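Local structure of tryptophan synthase alpha chain (Aquifex aeolicus, 2EKC) at residues K207-G212 against F227-V232. The protein probably cleaves indoleglycerol phosphate to indole and glyceraldehyde 3-phosphate, as the alpha subunit of tryptophan synthase in the last step of tryptophan biosynthesis. Sequence-based numbering, arbitrary orientation.
Sequences KPVVVG and FADGVV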
# COMPACT_ATOMS: atom_id res chain seq x y z
N LYS A 207 0.41 -16.28 -5.61
CA LYS A 207 0.23 -14.84 -5.78
C LYS A 207 1.36 -14.05 -5.12
O LYS A 207 1.84 -14.41 -4.05
CB LYS A 207 -1.12 -14.41 -5.20
CG LYS A 207 -2.31 -15.18 -5.77
CD LYS A 207 -3.62 -14.47 -5.48
CE LYS A 207 -4.80 -15.21 -6.10
NZ LYS A 207 -5.12 -16.46 -5.37
N PRO A 208 1.81 -12.96 -5.77
CA PRO A 208 2.89 -12.15 -5.20
C PRO A 208 2.60 -11.66 -3.79
O PRO A 208 1.44 -11.45 -3.41
CB PRO A 208 3.03 -11.00 -6.21
CG PRO A 208 1.67 -10.92 -6.86
CD PRO A 208 1.31 -12.37 -7.03
N VAL A 209 3.65 -11.48 -3.01
CA VAL A 209 3.51 -11.02 -1.64
C VAL A 209 4.49 -9.91 -1.34
O VAL A 209 5.67 -10.00 -1.69
CB VAL A 209 3.71 -12.19 -0.63
CG1 VAL A 209 5.06 -12.86 -0.85
CG2 VAL A 209 3.61 -11.67 0.80
N VAL A 210 4.01 -8.84 -0.71
CA VAL A 210 4.86 -7.72 -0.34
C VAL A 210 4.94 -7.70 1.19
O VAL A 210 3.98 -8.06 1.88
CB VAL A 210 4.32 -6.36 -0.86
CG1 VAL A 210 4.34 -6.35 -2.39
CG2 VAL A 210 2.91 -6.11 -0.36
N VAL A 211 6.09 -7.30 1.71
CA VAL A 211 6.30 -7.27 3.15
C VAL A 211 6.63 -5.85 3.62
O VAL A 211 7.46 -5.17 3.02
CB VAL A 211 7.45 -8.22 3.54
CG1 VAL A 211 7.80 -8.07 5.01
CG2 VAL A 211 7.04 -9.65 3.24
N GLY A 212 5.97 -5.43 4.69
CA GLY A 212 6.21 -4.09 5.20
C GLY A 212 6.56 -4.00 6.67
O GLY A 212 6.69 -5.01 7.37
N PHE A 227 13.43 -12.49 -0.32
CA PHE A 227 12.43 -13.54 -0.15
C PHE A 227 10.99 -13.11 -0.46
O PHE A 227 10.11 -13.96 -0.61
CB PHE A 227 12.52 -14.15 1.26
CG PHE A 227 12.20 -13.20 2.38
CD1 PHE A 227 10.88 -12.94 2.74
CD2 PHE A 227 13.22 -12.59 3.10
CE1 PHE A 227 10.59 -12.09 3.80
CE2 PHE A 227 12.94 -11.74 4.16
CZ PHE A 227 11.62 -11.49 4.51
N ALA A 228 10.74 -11.81 -0.58
CA ALA A 228 9.40 -11.33 -0.90
C ALA A 228 9.41 -10.80 -2.34
O ALA A 228 10.48 -10.62 -2.93
CB ALA A 228 8.99 -10.22 0.06
N ASP A 229 8.23 -10.56 -2.90
CA ASP A 229 8.14 -10.04 -4.26
C ASP A 229 8.19 -8.52 -4.24
O ASP A 229 8.25 -7.87 -5.29
CB ASP A 229 6.86 -10.54 -4.92
CG ASP A 229 6.78 -12.05 -4.94
OD1 ASP A 229 7.66 -12.67 -5.57
OD2 ASP A 229 5.85 -12.61 -4.32
N GLY A 230 8.17 -7.96 -3.04
CA GLY A 230 8.22 -6.52 -2.90
C GLY A 230 8.27 -6.07 -1.46
O GLY A 230 8.01 -6.85 -0.53
N VAL A 231 8.61 -4.80 -1.26
CA VAL A 231 8.69 -4.24 0.08
C VAL A 231 7.88 -2.95 0.16
O VAL A 231 7.80 -2.19 -0.81
CB VAL A 231 10.15 -3.95 0.49
CG1 VAL A 231 10.96 -5.23 0.43
CG2 VAL A 231 10.74 -2.89 -0.42
N VAL A 232 7.29 -2.71 1.32
CA VAL A 232 6.48 -1.52 1.54
C VAL A 232 7.23 -0.57 2.47
O VAL A 232 7.70 -0.97 3.53
CB VAL A 232 5.13 -1.90 2.19
CG1 VAL A 232 4.24 -0.67 2.29
CG2 VAL A 232 4.46 -2.99 1.37
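Asp229 takes hold of Val209 twice, once through its side chain and once through its backbone. Its CB rests 3.5 Å from Val209 O. CG lies anti to the carbonyl carbon (chi1 -58°), a torsion that swings the carboxylate back along the neighbouring chain, with CG 3.9 Å from Pro208 CA. At the tip, OD2 accepts the N-H of Val209 on its anti lone pair (N to OD2, 2.8 Å) and also forms a salt bridge with Arg202, which probably favours the charged carboxylate. The second grip is Asp229 N to Val209 O, 2.9 Å.

Further on, the two strands run parallel, their directions 35° apart, with Val211 paired to Val231: Val211 N hydrogen-bonds to Gly230 O, and Val232 N donates to Val211 O at 3.0 Å. On one face, Val210 CG2 meets Val232 CG2 at 3.9 Å; on the other, Val211 CG2 touches Ala228 CB.

These are the last two strands of the closed eight-stranded TIM barrel, joined through helix 218-225 in a beta-alpha-beta crossover. Strand 174-177 flanks 209-212 on its other edge, with Tyr175 touching both Val210 and Val232. Val232 also lies beside Glu49, one of two predicted proton acceptors of the active site. Helix 192-204 packs on Val209 and Phe227, while Phe8 of helix 3-14 touches Pro208, Val210 and Asp229.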